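Local coordinates for protein aminoglycoside phosphotransferase (Mycobacterium smegmatis, PDB 6EF6) that phosphorylates (S)-1-amino-2-propanol as the aminopropanol kinase associated with the aminoacetone utilization microcompartment, at residues R47-S52 and G133-D138; L142-F147 and S270-D275; L35-V40 and V112-A117. All coordinates share one frame; numbering follows the deposited sequence.

Contact 1: R47-S52 and G133-D138; sequences RLLNLS and GGAEPD
L49 and P137 bring the two backbones to their nearest approach, 7.2 Å between CA atoms, where the segment that begins in the outer strand 45-48 passes a loop without regular structure; no hydrogen bond joins 47-52 to 133-138. The contact rests on L49, whose two methyls both touch the loop. With CG anti to its carbonyl carbon (chi1 -61°), the isobutyl group reaches A135 and P137, and CD2 serves two partners: it lies 3.7 Å from CG of P137, and it sits 3.6 Å from the carbonyl O of A135. The other branch, CD1, meets the methyl CB of A135 at 4.3 Å, a looser apolar touch. L49 and P137 approach at about a right angle, so the leucine presses one methyl against the CG-CD side of the pyrrolidine ring. From the strand side, R47 adds the aliphatic root of its chain, CG standing 4.1 Å from P137 CG, before bends at chi2 and chi3 carry its guanidinium off. L49 and A135 are buried, whereas R47 and P137 lie at the exposed margin. Segment 47-52 leads on from the N-lobe sheet to L51 and S52, which touch the bound benzoic acid. Next in the loop, E139 accepts the backbone N of N50 through OE2. L58 of strand 55-61 packs against R47, L49 and P137 together, while A135 and L51 both rest on L238 of strand 237-239.

Contact 2: L142-F147 and S270-D275; sequences LTLDDF and SFIEHD
The delta methyl of I272 makes all the direct contact between these loops, meeting L144 and F147 at once. Its CD1 lies 3.7 Å from CD2 of L144, the two side chains sliding past one another in opposite directions. The same methyl reaches the F147 ring at its edge, near the ring plane, with CZ as the nearest carbon at 4.1 Å. I272 carries CG1 between its backbone N and carbonyl carbon (chi1 59°), and a straight chi2 then extends CD1 toward L144 and F147. The contact joins the loop leading into helix 147-163 to the loop between helices 263-268 and 278-290, in the largely helical C-terminal part of the kinase fold. Each backbone is shaped by a type I beta turn, T143 to D146 and I272 to D275. D146 is at the N-cap position and F147 is the first residue of the helix, but the D146 carboxylate turns back to T143 and does not cap: OD2 accepts the backbone N of T143 at 2.9 Å, on its anti side. T143 OG1 accepts the N of D145 at 3.2 Å, forming an ST turn. W281 of helix 278-290 touches L144, I272 and D275 and stacks with F147. Within the second turn, E273 OE1 makes a salt bridge to R311 of helix 303-320 and a hydrogen bond with Y334 of helix 325-347.

Contact 3: L35-V40 and V112-A117; sequences LTHYDV and VTVDPA
V112 at the start of the end strand 112-114 packs between H37 and Y38, and no hydrogen bond runs between 35-40 and 112-117; the nearest CA atoms, those of H37 and V112, are 7.6 Å apart. The aromatic interaction is a CH-pi contact. V112 CG1 stands over one face of the H37 imidazole, 4.1 Å from the ring centroid and 21° off the ring normal, displaced toward the rim, with CG of H37 its closest ring atom at 3.9 Å. This methyl is anti to the backbone N of V112 (chi1 171°), which leaves CG2, the other branch, to face the tyrosine. There the packing is apolar, V112 CG2 lying 3.6 Å from Y38 CZ, the two side chains running past each other in opposite directions. The same CG2 also makes a close van der Waals approach to Y38 OH, at 3.2 Å. One valine thus divides its two methyls between two neighbouring residues of the loop. Two residues further along the strand, V114 CG1 approaches CE1 of H37 at 4.2 Å, a slighter touch, oblique to the imidazole. The loop is bent by a type I beta turn from L35 to Y38, closed by a backbone bond from Y38 N to L35 O, with H37 and Y38 its last two residues. Outside the two segments, the Y38 ring meets H128 of strand 124-130 edge-to-face, V114 rests on I30 and Q33 of helix 28-35, and D39 makes a salt bridge to R106. As in kinases of the aminoglycoside phosphotransferase type, the N-terminal lobe is built on a five-stranded antiparallel sheet: the linker between helix 28-35 and strand 45-48 packs over one face of it, at its outer strand 112-114.

In the fold
Contacts 1 and 3 both reach the five-stranded antiparallel sheet, but at its opposite outer strands, 45-48 and 112-114; their centres are 21 Å apart and their nearest atoms about 9 Å. Contact 1 lies nearer the pocket occupied by benzoic acid: its segment 47-52 ends in S52 of that pocket, and the A135 side chain is about 6 Å from the ligand, against about 12 Å for Y38 in contact 3. Contact 2, whose centre is 19 Å from that of contact 1, joins loops leading into helices 147-163 and 278-290, with I272 about 12 Å from the bound (2R)-1-methoxypropan-2-amine. Contacts 2 and 3 lie on opposite sides of the chain's centre, 37 Å apart between centres.

Contact 1: R47-S52 and G133-D138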
loop_
_atom_site.group_PDB
_atom_site.type_symbol
_atom_site.label_atom_id
_atom_site.label_comp_id
_atom_site.label_asym_id
_atom_site.label_seq_id
_atom_site.Cartn_x
_atom_site.Cartn_y
_atom_site.Cartn_z
ATOM N N ARG A 47 -17.795 13.831 -2.868
ATOM C CA ARG A 47 -17.373 13.893 -1.469
ATOM C C ARG A 47 -15.966 13.322 -1.412
ATOM O O ARG A 47 -15.753 12.153 -1.769
ATOM C CB ARG A 47 -18.302 13.032 -0.610
ATOM C CG ARG A 47 -17.870 12.821 0.834
ATOM C CD ARG A 47 -18.086 14.074 1.637
ATOM N NE ARG A 47 -19.467 14.509 1.538
ATOM C CZ ARG A 47 -19.892 15.731 1.833
ATOM N NH1 ARG A 47 -19.031 16.656 2.252
ATOM N NH2 ARG A 47 -21.178 16.029 1.691
ATOM N N LEU A 48 -15.003 14.122 -0.969
ATOM C CA LEU A 48 -13.632 13.619 -0.841
ATOM C C LEU A 48 -13.531 12.589 0.282
ATOM O O LEU A 48 -13.890 12.868 1.427
ATOM C CB LEU A 48 -12.666 14.772 -0.555
ATOM C CG LEU A 48 -11.188 14.336 -0.504
ATOM C CD1 LEU A 48 -10.734 13.794 -1.870
ATOM C CD2 LEU A 48 -10.294 15.498 -0.007
ATOM N N LEU A 49 -13.012 11.402 -0.039
ATOM C CA LEU A 49 -12.862 10.321 0.929
ATOM C C LEU A 49 -11.452 10.310 1.519
ATOM O O LEU A 49 -10.489 10.778 0.904
ATOM C CB LEU A 49 -13.171 8.970 0.260
ATOM C CG LEU A 49 -14.593 8.839 -0.299
ATOM C CD1 LEU A 49 -14.803 7.446 -0.881
ATOM C CD2 LEU A 49 -15.656 9.149 0.770
ATOM N N ASN A 50 -11.332 9.768 2.727
ATOM C CA ASN A 50 -10.047 9.747 3.434
ATOM C C ASN A 50 -9.302 8.439 3.150
ATOM O O ASN A 50 -8.906 7.696 4.046
ATOM C CB ASN A 50 -10.248 9.984 4.921
ATOM C CG ASN A 50 -10.685 11.390 5.215
ATOM O OD1 ASN A 50 -10.585 12.256 4.351
ATOM N ND2 ASN A 50 -11.180 11.624 6.413
ATOM N N LEU A 51 -9.101 8.200 1.876
ATOM C CA LEU A 51 -8.493 6.972 1.387
ATOM C C LEU A 51 -7.483 7.369 0.328
ATOM O O LEU A 51 -7.717 8.310 -0.435
ATOM C CB LEU A 51 -9.546 6.076 0.738
ATOM C CG LEU A 51 -10.875 5.726 1.432
ATOM C CD1 LEU A 51 -11.884 5.229 0.439
ATOM C CD2 LEU A 51 -10.667 4.721 2.502
ATOM N N SER A 52 -6.353 6.667 0.304
ATOM C CA SER A 52 -5.366 6.761 -0.770
ATOM C C SER A 52 -4.532 8.033 -0.732
ATOM O O SER A 52 -5.001 9.051 -0.255
ATOM C CB SER A 52 -6.050 6.631 -2.137
ATOM O OG SER A 52 -5.166 6.986 -3.177
ATOM N N GLY A 133 -18.607 -1.460 -0.210
ATOM C CA GLY A 133 -19.119 -1.413 1.151
ATOM C C GLY A 133 -18.044 -0.984 2.136
ATOM O O GLY A 133 -16.968 -1.591 2.214
ATOM N N GLY A 134 -18.340 0.054 2.909
ATOM C CA GLY A 134 -17.413 0.602 3.872
ATOM C C GLY A 134 -16.826 1.927 3.443
ATOM O O GLY A 134 -16.160 2.586 4.253
ATOM N N ALA A 135 -17.061 2.353 2.199
ATOM C CA ALA A 135 -16.455 3.581 1.707
ATOM C C ALA A 135 -17.263 4.829 2.028
ATOM O O ALA A 135 -16.706 5.921 1.974
ATOM C CB ALA A 135 -16.266 3.498 0.187
ATOM N N GLU A 136 -18.552 4.708 2.324
ATOM C CA GLU A 136 -19.319 5.902 2.632
ATOM C C GLU A 136 -18.854 6.457 3.977
ATOM O O GLU A 136 -18.613 5.696 4.912
ATOM C CB GLU A 136 -20.811 5.593 2.686
ATOM C CG GLU A 136 -21.655 6.837 2.875
ATOM C CD GLU A 136 -23.139 6.556 2.827
ATOM O OE1 GLU A 136 -23.558 5.680 2.040
ATOM O OE2 GLU A 136 -23.883 7.219 3.581
ATOM N N PRO A 137 -18.659 7.765 4.093
ATOM C CA PRO A 137 -18.205 8.315 5.375
ATOM C C PRO A 137 -19.201 8.009 6.486
ATOM O O PRO A 137 -20.421 8.073 6.279
ATOM C CB PRO A 137 -18.139 9.819 5.103
ATOM C CG PRO A 137 -17.871 9.905 3.655
ATOM C CD PRO A 137 -18.664 8.790 3.040
ATOM N N ASP A 138 -18.684 7.690 7.677
ATOM C CA ASP A 138 -17.243 7.570 7.955
ATOM C C ASP A 138 -16.772 6.216 7.435
ATOM O O ASP A 138 -17.428 5.205 7.675
ATOM C CB ASP A 138 -16.952 7.673 9.453
ATOM C CG ASP A 138 -17.238 9.057 10.009
ATOM O OD1 ASP A 138 -17.060 10.045 9.263
ATOM O OD2 ASP A 138 -17.642 9.153 11.192
#

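Contact 2: L142-F147 and S270-D275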
loop_
_atom_site.group_PDB
_atom_site.type_symbol
_atom_site.label_atom_id
_atom_site.label_comp_id
_atom_site.label_asym_id
_atom_site.label_seq_id
_atom_site.Cartn_x
_atom_site.Cartn_y
_atom_site.Cartn_z
ATOM N N LEU A 142 -10.934 -2.683 8.395
ATOM C CA LEU A 142 -10.396 -3.513 9.464
ATOM C C LEU A 142 -9.707 -2.648 10.526
ATOM O O LEU A 142 -9.222 -1.547 10.256
ATOM C CB LEU A 142 -9.376 -4.488 8.874
ATOM C CG LEU A 142 -9.916 -5.555 7.913
ATOM C CD1 LEU A 142 -8.815 -6.537 7.540
ATOM C CD2 LEU A 142 -11.128 -6.302 8.471
ATOM N N THR A 143 -9.636 -3.181 11.751
ATOM C CA THR A 143 -9.090 -2.484 12.913
ATOM C C THR A 143 -7.931 -3.289 13.478
ATOM O O THR A 143 -7.573 -4.357 12.979
ATOM C CB THR A 143 -10.161 -2.296 14.002
ATOM O OG1 THR A 143 -10.461 -3.565 14.613
ATOM C CG2 THR A 143 -11.454 -1.673 13.422
ATOM N N LEU A 144 -7.386 -2.798 14.575
ATOM C CA LEU A 144 -6.308 -3.504 15.243
ATOM C C LEU A 144 -6.721 -4.873 15.771
ATOM O O LEU A 144 -5.843 -5.647 16.158
ATOM C CB LEU A 144 -5.733 -2.652 16.380
ATOM C CG LEU A 144 -5.182 -1.305 15.971
ATOM C CD1 LEU A 144 -4.793 -0.470 17.187
ATOM C CD2 LEU A 144 -3.958 -1.435 15.097
ATOM N N ASP A 145 -8.015 -5.155 15.851
ATOM C CA ASP A 145 -8.521 -6.464 16.219
ATOM C C ASP A 145 -8.516 -7.457 15.080
ATOM O O ASP A 145 -8.928 -8.609 15.293
ATOM C CB ASP A 145 -9.971 -6.345 16.729
ATOM C CG ASP A 145 -10.112 -5.507 18.019
ATOM O OD1 ASP A 145 -9.163 -5.479 18.787
ATOM O OD2 ASP A 145 -11.190 -4.935 18.231
ATOM N N ASP A 146 -8.063 -7.056 13.897
ATOM C CA ASP A 146 -8.279 -7.801 12.657
ATOM C C ASP A 146 -7.008 -8.132 11.897
ATOM O O ASP A 146 -7.082 -8.482 10.707
ATOM C CB ASP A 146 -9.254 -7.063 11.738
ATOM C CG ASP A 146 -10.578 -6.787 12.388
ATOM O OD1 ASP A 146 -11.149 -7.739 12.978
ATOM O OD2 ASP A 146 -11.035 -5.627 12.281
ATOM N N PHE A 147 -5.863 -8.144 12.553
ATOM C CA PHE A 147 -4.634 -8.548 11.882
ATOM C C PHE A 147 -4.735 -9.934 11.258
ATOM O O PHE A 147 -4.101 -10.188 10.223
ATOM C CB PHE A 147 -3.398 -8.445 12.776
ATOM C CG PHE A 147 -2.900 -7.026 12.919
ATOM C CD1 PHE A 147 -2.141 -6.474 11.886
ATOM C CD2 PHE A 147 -3.205 -6.255 14.014
ATOM C CE1 PHE A 147 -1.718 -5.184 11.958
ATOM C CE2 PHE A 147 -2.743 -4.943 14.101
ATOM C CZ PHE A 147 -1.995 -4.418 13.074
ATOM N N SER A 270 2.045 -0.310 9.003
ATOM C CA SER A 270 2.455 1.034 8.590
ATOM C C SER A 270 2.118 2.036 9.669
ATOM O O SER A 270 0.951 2.144 10.105
ATOM C CB SER A 270 1.722 1.469 7.328
ATOM O OG SER A 270 2.096 0.703 6.197
ATOM N N PHE A 271 3.128 2.825 10.055
ATOM C CA PHE A 271 3.021 3.940 11.017
ATOM C C PHE A 271 2.881 3.517 12.487
ATOM O O PHE A 271 2.961 4.379 13.378
ATOM C CB PHE A 271 1.914 4.941 10.670
ATOM C CG PHE A 271 2.123 5.607 9.352
ATOM C CD1 PHE A 271 3.168 6.489 9.144
ATOM C CD2 PHE A 271 1.299 5.292 8.265
ATOM C CE1 PHE A 271 3.380 7.113 7.915
ATOM C CE2 PHE A 271 1.520 5.913 7.034
ATOM C CZ PHE A 271 2.541 6.780 6.861
ATOM N N ILE A 272 2.708 2.234 12.743
ATOM C CA ILE A 272 2.455 1.670 14.059
ATOM C C ILE A 272 3.501 0.608 14.413
ATOM O O ILE A 272 3.281 -0.198 15.316
ATOM C CB ILE A 272 0.990 1.177 14.237
ATOM C CG1 ILE A 272 0.610 0.109 13.208
ATOM C CG2 ILE A 272 0.025 2.325 14.180
ATOM C CD1 ILE A 272 -0.811 -0.490 13.433
ATOM N N GLU A 273 4.637 0.630 13.703
ATOM C CA GLU A 273 5.681 -0.382 13.846
ATOM C C GLU A 273 6.269 -0.413 15.240
ATOM O O GLU A 273 6.826 -1.431 15.654
ATOM C CB GLU A 273 6.796 -0.166 12.801
ATOM C CG GLU A 273 6.309 -0.075 11.358
ATOM C CD GLU A 273 5.905 1.308 10.839
ATOM O OE1 GLU A 273 5.823 2.260 11.662
ATOM O OE2 GLU A 273 5.646 1.402 9.648
ATOM N N HIS A 274 6.260 0.718 15.946
ATOM C CA HIS A 274 6.844 0.892 17.273
ATOM C C HIS A 274 5.893 0.512 18.403
ATOM O O HIS A 274 6.247 0.610 19.583
ATOM C CB HIS A 274 7.262 2.374 17.396
ATOM C CG HIS A 274 6.083 3.301 17.240
ATOM N ND1 HIS A 274 5.440 3.538 16.032
ATOM C CD2 HIS A 274 5.345 3.941 18.184
ATOM C CE1 HIS A 274 4.410 4.338 16.235
ATOM N NE2 HIS A 274 4.320 4.583 17.535
ATOM N N ASP A 275 4.698 0.064 18.089
ATOM C CA ASP A 275 3.770 -0.253 19.147
ATOM C C ASP A 275 4.224 -1.516 19.894
ATOM O O ASP A 275 4.617 -2.504 19.250
ATOM C CB ASP A 275 2.374 -0.475 18.527
ATOM C CG ASP A 275 1.294 -0.532 19.551
ATOM O OD1 ASP A 275 1.187 -1.529 20.335
ATOM O OD2 ASP A 275 0.467 0.431 19.623
#

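Contact 3: L35-V40 and V112-A117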
loop_
_atom_site.group_PDB
_atom_site.type_symbol
_atom_site.label_atom_id
_atom_site.label_comp_id
_atom_site.label_asym_id
_atom_site.label_seq_id
_atom_site.Cartn_x
_atom_site.Cartn_y
_atom_site.Cartn_z
ATOM N N LEU A 35 -16.301 13.497 -14.856
ATOM C CA LEU A 35 -17.688 13.042 -14.842
ATOM C C LEU A 35 -18.311 13.067 -16.224
ATOM O O LEU A 35 -19.190 12.251 -16.519
ATOM C CB LEU A 35 -18.521 13.868 -13.865
ATOM C CG LEU A 35 -18.186 13.639 -12.386
ATOM C CD1 LEU A 35 -19.064 14.526 -11.526
ATOM C CD2 LEU A 35 -18.345 12.178 -11.987
ATOM N N THR A 36 -17.902 13.989 -17.086
ATOM C CA THR A 36 -18.562 14.033 -18.383
ATOM C C THR A 36 -18.282 12.779 -19.199
ATOM O O THR A 36 -18.985 12.538 -20.191
ATOM C CB THR A 36 -18.167 15.279 -19.180
ATOM O OG1 THR A 36 -16.793 15.182 -19.548
ATOM C CG2 THR A 36 -18.355 16.513 -18.354
ATOM N N HIS A 37 -17.274 11.992 -18.824
ATOM C CA HIS A 37 -16.921 10.784 -19.571
ATOM C C HIS A 37 -17.662 9.543 -19.097
ATOM O O HIS A 37 -17.470 8.469 -19.663
ATOM C CB HIS A 37 -15.411 10.564 -19.521
ATOM C CG HIS A 37 -14.661 11.616 -20.257
ATOM N ND1 HIS A 37 -14.342 12.830 -19.687
ATOM C CD2 HIS A 37 -14.231 11.676 -21.538
ATOM C CE1 HIS A 37 -13.726 13.581 -20.581
ATOM N NE2 HIS A 37 -13.654 12.909 -21.716
ATOM N N TYR A 38 -18.532 9.670 -18.120
ATOM C CA TYR A 38 -19.259 8.563 -17.538
ATOM C C TYR A 38 -20.749 8.863 -17.587
ATOM O O TYR A 38 -21.176 10.010 -17.751
ATOM C CB TYR A 38 -18.794 8.331 -16.095
ATOM C CG TYR A 38 -17.322 7.956 -16.014
ATOM C CD1 TYR A 38 -16.900 6.627 -16.202
ATOM C CD2 TYR A 38 -16.349 8.902 -15.730
ATOM C CE1 TYR A 38 -15.566 6.270 -16.111
ATOM C CE2 TYR A 38 -15.004 8.545 -15.625
ATOM C CZ TYR A 38 -14.620 7.219 -15.801
ATOM O OH TYR A 38 -13.303 6.862 -15.689
ATOM N N ASP A 39 -21.540 7.799 -17.454
ATOM C CA ASP A 39 -22.981 7.926 -17.542
ATOM C C ASP A 39 -23.589 8.583 -16.320
ATOM O O ASP A 39 -24.717 9.080 -16.401
ATOM C CB ASP A 39 -23.612 6.572 -17.832
ATOM C CG ASP A 39 -23.443 6.171 -19.279
ATOM O OD1 ASP A 39 -23.526 7.066 -20.152
ATOM O OD2 ASP A 39 -23.205 4.980 -19.548
ATOM N N VAL A 40 -22.871 8.619 -15.205
ATOM C CA VAL A 40 -23.362 9.348 -14.051
ATOM C C VAL A 40 -23.452 10.835 -14.386
ATOM O O VAL A 40 -22.603 11.391 -15.095
ATOM C CB VAL A 40 -22.441 9.077 -12.851
ATOM C CG1 VAL A 40 -21.035 9.548 -13.160
ATOM C CG2 VAL A 40 -23.006 9.742 -11.611
ATOM N N VAL A 112 -9.436 7.189 -17.850
ATOM C CA VAL A 112 -9.773 8.461 -18.495
ATOM C C VAL A 112 -8.667 9.448 -18.167
ATOM O O VAL A 112 -8.383 9.685 -16.991
ATOM C CB VAL A 112 -11.126 8.998 -17.995
ATOM C CG1 VAL A 112 -11.369 10.410 -18.502
ATOM C CG2 VAL A 112 -12.250 8.072 -18.434
ATOM N N THR A 113 -8.085 10.068 -19.191
ATOM C CA THR A 113 -7.073 11.097 -19.006
ATOM C C THR A 113 -7.698 12.435 -19.330
ATOM O O THR A 113 -8.261 12.602 -20.415
ATOM C CB THR A 113 -5.876 10.859 -19.928
ATOM O OG1 THR A 113 -5.280 9.596 -19.619
ATOM C CG2 THR A 113 -4.826 11.954 -19.752
ATOM N N VAL A 114 -7.608 13.387 -18.399
ATOM C CA VAL A 114 -8.158 14.705 -18.681
ATOM C C VAL A 114 -7.062 15.749 -18.575
ATOM O O VAL A 114 -6.157 15.671 -17.740
ATOM C CB VAL A 114 -9.402 15.100 -17.853
ATOM C CG1 VAL A 114 -10.489 14.017 -17.960
ATOM C CG2 VAL A 114 -9.035 15.356 -16.436
ATOM N N ASP A 115 -7.182 16.753 -19.430
ATOM C CA ASP A 115 -6.168 17.772 -19.614
ATOM C C ASP A 115 -6.770 19.112 -19.232
ATOM O O ASP A 115 -7.682 19.590 -19.930
ATOM C CB ASP A 115 -5.770 17.807 -21.092
ATOM C CG ASP A 115 -4.413 18.451 -21.323
ATOM O OD1 ASP A 115 -3.982 19.257 -20.467
ATOM O OD2 ASP A 115 -3.779 18.150 -22.365
ATOM N N PRO A 116 -6.334 19.745 -18.158
ATOM C CA PRO A 116 -6.553 21.197 -18.042
ATOM C C PRO A 116 -5.427 21.984 -18.702
ATOM O O PRO A 116 -4.574 21.396 -19.374
ATOM C CB PRO A 116 -6.598 21.432 -16.530
ATOM C CG PRO A 116 -6.094 20.123 -15.886
ATOM C CD PRO A 116 -5.653 19.199 -16.984
ATOM N N ALA A 117 -5.403 23.305 -18.533
ATOM C CA ALA A 117 -4.287 24.080 -19.064
ATOM C C ALA A 117 -2.996 23.730 -18.327
ATOM O O ALA A 117 -2.497 22.606 -18.450
ATOM C CB ALA A 117 -4.571 25.588 -19.023
#